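Long-range contacts in sesquisabinene B synthase 2 (Santalum album, PDB 6A2A), which probably cyclises farnesyl diphosphate to sesquisabinene B, as a magnesium- or manganese-dependent plant terpene synthase: residues A[35-40]-A[277-282]; A[333-338]-A[352-357]. All coordinates share one frame; numbering follows the deposited sequence.

Contact 1: residues A[35-40]-A[277-282]; sequences PPNLWD and FARNGL
N280 and N37 interlock through their amides, each side chain accepting a hydrogen bond from backbone on the opposing segment, and so tie the loop before helix 41-50 to the turn that starts helix 281-292. N280 contributes the most buried surface. Its CG lies beside its own backbone N (chi1 -67°), and OD1 takes the backbone N of L38 at 2.7 Å, only 17° from the carbonyl plane. In return N280 N donates to N37 OD1 at 3.1 Å, arriving well above that amide's carbonyl plane. The two asparagine side chains run past each other in opposite senses, and N37 CB comes within 3.1 Å of N280 OD1, a tight fit. L38 crosses N280 at about a right angle, its CG 3.4 Å from N280 OD1 and also close to ND2. R279 adds aliphatic carbon: CD packs 3.8 Å from P35 CB, and CG sits near N37 OD1. Its NH2 turns mainly to a salt bridge with E546 of helix 546-558, and makes a weak hydrogen bond to a water that also donates to P36 O and accepts from N280 ND2 at 3.0 Å. N280 is the third residue of a type II turn, A278 to G281, and the N-cap of its helix, yet its side chain makes no capping bond. The two asparagine oxygens are instead spent on backbone N-H groups across the contact, an uncharged pairing that helps set the loop against the start of helix 281-292.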
loop_
_atom_site.group_PDB
_atom_site.type_symbol
_atom_site.label_atom_id
_atom_site.label_comp_id
_atom_site.label_asym_id
_atom_site.label_seq_id
_atom_site.Cartn_x
_atom_site.Cartn_y
_atom_site.Cartn_z
ATOM N N PRO A 35 6.553 16.535 -16.628
ATOM C CA PRO A 35 5.429 17.423 -16.943
ATOM C C PRO A 35 4.237 17.201 -15.997
ATOM O O PRO A 35 4.113 16.110 -15.472
ATOM C CB PRO A 35 5.027 17.038 -18.371
ATOM C CG PRO A 35 6.237 16.365 -18.964
ATOM C CD PRO A 35 7.044 15.819 -17.805
ATOM N N PRO A 36 3.412 18.192 -15.783
ATOM C CA PRO A 36 2.352 17.994 -14.816
ATOM C C PRO A 36 1.244 17.046 -15.227
ATOM O O PRO A 36 0.856 16.967 -16.338
ATOM C CB PRO A 36 1.808 19.400 -14.650
ATOM C CG PRO A 36 2.024 20.018 -15.944
ATOM C CD PRO A 36 3.288 19.470 -16.472
ATOM N N ASN A 37 0.705 16.337 -14.268
ATOM C CA ASN A 37 -0.395 15.459 -14.560
ATOM C C ASN A 37 -1.691 16.243 -14.451
ATOM O O ASN A 37 -1.706 17.367 -14.050
ATOM C CB ASN A 37 -0.389 14.278 -13.612
ATOM C CG ASN A 37 0.825 13.404 -13.796
ATOM O OD1 ASN A 37 1.159 13.043 -14.888
ATOM N ND2 ASN A 37 1.480 13.090 -12.730
ATOM N N LEU A 38 -2.801 15.601 -14.724
ATOM C CA LEU A 38 -4.093 16.265 -14.685
ATOM C C LEU A 38 -4.401 16.901 -13.351
ATOM O O LEU A 38 -4.957 17.960 -13.302
ATOM C CB LEU A 38 -5.194 15.295 -15.065
ATOM C CG LEU A 38 -5.132 14.768 -16.489
ATOM C CD1 LEU A 38 -6.170 13.699 -16.664
ATOM C CD2 LEU A 38 -5.363 15.886 -17.487
ATOM N N TRP A 39 -4.061 16.200 -12.282
ATOM C CA TRP A 39 -4.180 16.656 -10.927
ATOM C C TRP A 39 -2.908 16.226 -10.213
ATOM O O TRP A 39 -2.361 15.243 -10.511
ATOM C CB TRP A 39 -5.373 16.039 -10.250
ATOM C CG TRP A 39 -6.628 16.445 -10.838
ATOM C CD1 TRP A 39 -7.292 17.559 -10.593
ATOM C CD2 TRP A 39 -7.385 15.723 -11.803
ATOM N NE1 TRP A 39 -8.422 17.609 -11.336
ATOM C CE2 TRP A 39 -8.499 16.482 -12.095
ATOM C CE3 TRP A 39 -7.222 14.510 -12.439
ATOM C CZ2 TRP A 39 -9.436 16.081 -13.000
ATOM C CZ3 TRP A 39 -8.136 14.114 -13.324
ATOM C CH2 TRP A 39 -9.238 14.878 -13.601
ATOM N N ASP A 40 -2.466 16.994 -9.256
ATOM C CA ASP A 40 -1.304 16.630 -8.524
ATOM C C ASP A 40 -1.698 15.561 -7.521
ATOM O O ASP A 40 -2.794 15.556 -7.066
ATOM C CB ASP A 40 -0.690 17.895 -7.921
ATOM C CG ASP A 40 -0.427 17.785 -6.476
ATOM O OD1 ASP A 40 0.605 17.189 -6.099
ATOM O OD2 ASP A 40 -1.249 18.308 -5.709
ATOM N N PHE A 277 8.109 9.161 -19.198
ATOM C CA PHE A 277 7.017 8.800 -20.098
ATOM C C PHE A 277 5.775 8.507 -19.233
ATOM O O PHE A 277 5.839 8.589 -17.943
ATOM C CB PHE A 277 7.462 7.654 -21.020
ATOM C CG PHE A 277 8.254 6.563 -20.327
ATOM C CD1 PHE A 277 7.628 5.608 -19.543
ATOM C CD2 PHE A 277 9.647 6.522 -20.403
ATOM C CE1 PHE A 277 8.350 4.622 -18.887
ATOM C CE2 PHE A 277 10.369 5.546 -19.727
ATOM C CZ PHE A 277 9.731 4.592 -18.977
ATOM N N ALA A 278 4.658 8.187 -19.894
ATOM C CA ALA A 278 3.399 7.678 -19.204
ATOM C C ALA A 278 2.817 8.719 -18.216
ATOM O O ALA A 278 2.219 8.393 -17.091
ATOM C CB ALA A 278 3.644 6.339 -18.546
ATOM N N ARG A 279 2.928 9.973 -18.659
ATOM C CA ARG A 279 2.123 11.095 -18.131
ATOM C C ARG A 279 0.639 10.701 -18.043
ATOM O O ARG A 279 0.055 10.146 -18.982
ATOM C CB ARG A 279 2.247 12.333 -19.022
ATOM C CG ARG A 279 1.758 13.611 -18.357
ATOM C CD ARG A 279 2.070 14.850 -19.165
ATOM N NE ARG A 279 1.521 14.816 -20.516
ATOM C CZ ARG A 279 0.438 15.483 -20.933
ATOM N NH1 ARG A 279 0.143 15.503 -22.225
ATOM N NH2 ARG A 279 -0.351 16.109 -20.071
ATOM N N ASN A 280 0.077 10.951 -16.880
ATOM C CA ASN A 280 -1.300 10.628 -16.573
ATOM C C ASN A 280 -1.656 9.141 -16.630
ATOM O O ASN A 280 -2.785 8.800 -16.643
ATOM C CB ASN A 280 -2.249 11.427 -17.435
ATOM C CG ASN A 280 -2.201 12.907 -17.134
ATOM O OD1 ASN A 280 -2.127 13.305 -16.021
ATOM N ND2 ASN A 280 -2.228 13.694 -18.143
ATOM N N GLY A 281 -0.670 8.274 -16.644
ATOM C CA GLY A 281 -0.921 6.860 -16.702
ATOM C C GLY A 281 -1.830 6.315 -15.615
ATOM O O GLY A 281 -2.722 5.583 -15.865
ATOM N N LEU A 282 -1.564 6.706 -14.398
ATOM C CA LEU A 282 -2.332 6.217 -13.282
ATOM C C LEU A 282 -3.753 6.744 -13.296
ATOM O O LEU A 282 -4.684 6.015 -13.180
ATOM C CB LEU A 282 -1.656 6.588 -11.985
ATOM C CG LEU A 282 -2.194 6.056 -10.668
ATOM C CD1 LEU A 282 -3.325 6.906 -10.212
ATOM C CD2 LEU A 282 -2.594 4.611 -10.644
HETATM O O HOH W 1 -1.615 16.583 -17.820
#

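Contact 2: residues A[333-338]-A[352-357]; sequences DITNRW and MPLLTM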
loop_
_atom_site.group_PDB
_atom_site.type_symbol
_atom_site.label_atom_id
_atom_site.label_comp_id
_atom_site.label_asym_id
_atom_site.label_seq_id
_atom_site.Cartn_x
_atom_site.Cartn_y
_atom_site.Cartn_z
ATOM N N ASP A 333 12.127 -11.606 -22.060
ATOM C CA ASP A 333 12.666 -12.908 -21.546
ATOM C C ASP A 333 12.536 -13.059 -20.025
ATOM O O ASP A 333 12.174 -14.151 -19.488
ATOM C CB ASP A 333 14.143 -13.005 -21.971
ATOM C CG ASP A 333 14.841 -14.240 -21.407
ATOM O OD1 ASP A 333 14.383 -15.348 -21.649
ATOM O OD2 ASP A 333 15.866 -14.056 -20.707
ATOM N N ILE A 334 12.807 -11.995 -19.296
ATOM C CA ILE A 334 12.652 -12.016 -17.828
ATOM C C ILE A 334 11.188 -12.307 -17.505
ATOM O O ILE A 334 10.883 -13.119 -16.628
ATOM C CB ILE A 334 13.124 -10.683 -17.235
ATOM C CG1 ILE A 334 14.660 -10.644 -17.211
ATOM C CG2 ILE A 334 12.518 -10.414 -15.866
ATOM C CD1 ILE A 334 15.228 -9.295 -16.907
ATOM N N THR A 335 10.305 -11.666 -18.266
ATOM C CA THR A 335 8.866 -11.798 -17.969
ATOM C C THR A 335 8.440 -13.240 -18.268
ATOM O O THR A 335 7.796 -13.898 -17.454
ATOM C CB THR A 335 8.062 -10.779 -18.777
ATOM O OG1 THR A 335 8.529 -9.486 -18.419
ATOM C CG2 THR A 335 6.571 -10.905 -18.554
ATOM N N ASN A 336 8.887 -13.773 -19.429
ATOM C CA ASN A 336 8.561 -15.131 -19.861
ATOM C C ASN A 336 8.971 -16.131 -18.798
ATOM O O ASN A 336 8.247 -17.072 -18.519
ATOM C CB ASN A 336 9.257 -15.530 -21.163
ATOM C CG ASN A 336 8.690 -14.878 -22.402
ATOM O OD1 ASN A 336 7.579 -14.340 -22.387
ATOM N ND2 ASN A 336 9.476 -14.875 -23.471
ATOM N N ARG A 337 10.156 -15.948 -18.249
ATOM C CA ARG A 337 10.705 -16.903 -17.317
ATOM C C ARG A 337 10.380 -16.553 -15.862
ATOM O O ARG A 337 10.673 -17.363 -14.976
ATOM C CB ARG A 337 12.228 -17.001 -17.521
ATOM C CG ARG A 337 12.609 -17.596 -18.870
ATOM C CD ARG A 337 14.110 -17.797 -18.961
ATOM N NE ARG A 337 14.806 -16.532 -18.990
ATOM C CZ ARG A 337 15.460 -15.984 -17.964
ATOM N NH1 ARG A 337 15.569 -16.653 -16.831
ATOM N NH2 ARG A 337 16.013 -14.780 -18.086
ATOM N N TRP A 338 9.760 -15.415 -15.605
ATOM C CA TRP A 338 9.449 -14.971 -14.215
ATOM C C TRP A 338 10.684 -15.047 -13.307
ATOM O O TRP A 338 10.633 -15.526 -12.173
ATOM C CB TRP A 338 8.231 -15.727 -13.666
ATOM C CG TRP A 338 7.355 -14.877 -12.810
ATOM C CD1 TRP A 338 7.089 -15.040 -11.480
ATOM C CD2 TRP A 338 6.690 -13.668 -13.222
ATOM N NE1 TRP A 338 6.262 -14.028 -11.050
ATOM C CE2 TRP A 338 5.991 -13.185 -12.096
ATOM C CE3 TRP A 338 6.555 -12.996 -14.436
ATOM C CZ2 TRP A 338 5.207 -12.034 -12.150
ATOM C CZ3 TRP A 338 5.785 -11.855 -14.493
ATOM C CH2 TRP A 338 5.122 -11.389 -13.362
ATOM N N MET A 352 12.713 -0.259 -13.547
ATOM C CA MET A 352 11.673 0.099 -12.518
ATOM C C MET A 352 10.283 -0.350 -12.999
ATOM O O MET A 352 9.571 -1.092 -12.278
ATOM C CB MET A 352 11.774 1.567 -12.130
ATOM C CG MET A 352 12.972 1.804 -11.176
ATOM S SD MET A 352 13.232 3.498 -10.732
ATOM C CE MET A 352 11.668 3.843 -9.923
ATOM N N PRO A 353 9.898 -0.029 -14.253
ATOM C CA PRO A 353 8.666 -0.650 -14.788
ATOM C C PRO A 353 8.658 -2.179 -14.737
ATOM O O PRO A 353 7.619 -2.824 -14.461
ATOM C CB PRO A 353 8.634 -0.162 -16.240
ATOM C CG PRO A 353 9.349 1.188 -16.182
ATOM C CD PRO A 353 10.457 0.925 -15.188
ATOM N N LEU A 354 9.753 -2.807 -15.089
ATOM C CA LEU A 354 9.824 -4.239 -15.112
ATOM C C LEU A 354 9.537 -4.801 -13.714
ATOM O O LEU A 354 8.726 -5.726 -13.538
ATOM C CB LEU A 354 11.199 -4.707 -15.584
ATOM C CG LEU A 354 11.483 -6.203 -15.453
ATOM C CD1 LEU A 354 10.577 -6.996 -16.341
ATOM C CD2 LEU A 354 12.926 -6.508 -15.826
ATOM N N LEU A 355 10.256 -4.294 -12.746
ATOM C CA LEU A 355 10.162 -4.869 -11.426
ATOM C C LEU A 355 8.828 -4.483 -10.778
ATOM O O LEU A 355 8.300 -5.242 -9.927
ATOM C CB LEU A 355 11.326 -4.381 -10.559
ATOM C CG LEU A 355 12.688 -4.984 -10.919
ATOM C CD1 LEU A 355 13.808 -4.325 -10.118
ATOM C CD2 LEU A 355 12.685 -6.489 -10.734
ATOM N N THR A 356 8.248 -3.353 -11.167
ATOM C CA THR A 356 6.904 -3.034 -10.673
ATOM C C THR A 356 5.862 -3.988 -11.263
ATOM O O THR A 356 4.961 -4.435 -10.572
ATOM C CB THR A 356 6.579 -1.567 -10.884
ATOM O OG1 THR A 356 7.520 -0.745 -10.174
ATOM C CG2 THR A 356 5.160 -1.262 -10.451
ATOM N N MET A 357 5.957 -4.297 -12.554
ATOM C CA MET A 357 5.120 -5.301 -13.160
ATOM C C MET A 357 5.213 -6.625 -12.405
ATOM O O MET A 357 4.208 -7.242 -12.088
ATOM C CB MET A 357 5.495 -5.521 -14.634
ATOM C CG MET A 357 4.813 -6.753 -15.258
ATOM S SD MET A 357 5.745 -7.314 -16.697
ATOM C CE MET A 357 7.174 -8.059 -15.896
#
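I334, T335 and W338 meet L354 and M357 in a side-by-side helix packing, almost wholly apolar, between helices 325-337 and 348-372 of the all-helical class I terpene synthase domain. Over the short segments the two axes run nearly parallel, 10° apart, and approach to 11.2 Å; at that spacing side chains rather than backbones fill the interface. I334 and L354 cross at about a right angle, with I334 CD1 3.8 Å from L354 CD2 and I334 CG2 touching both leucine methyls. W338 follows where helix 325-337 ends in a Schellman motif: its positive phi turns the chain away, while its N still bonds back to T335 O. The indole then reaches over to the second helix, where CZ3 lies 4.3 Å from M357 CE and NE1 is hydrogen-bonded to N362. Helix 377-400 adds packing beside T335 and W338. On helix 348-372, L355 and M352 pack against Y366 and K370, respectively, of the second subunit, so one helix serves both the domain core and the dimer contact. The M357 chain is extended up to SD and bends at chi3 (73°), which places CE against T335. There CE sits 3.2 Å from T335 OG1, a close approach to a hydroxyl whose hydrogen bond is to F331 O, one turn earlier in its own helix.

Contact 1 joins distant parts of the sequence by polar bonds, whereas contact 2 packs two segments only 14 residues apart; along the chain the first closes before the second opens. Their centres lie 23 Å apart and their nearest atoms about 4 Å, without touching. Both lean on helix 299-321: F277 and A278 from segment 277-282, P353 and M357 from segment 352-357. That helix carries D316 and D320, ligands of a magnesium ion that is not bound to this chain here. The side chain of M357 is about 11 Å from that of D316, so contact 2 packs against the helix that carries these metal ligands, while contact 1 lies away from the known metal ligands.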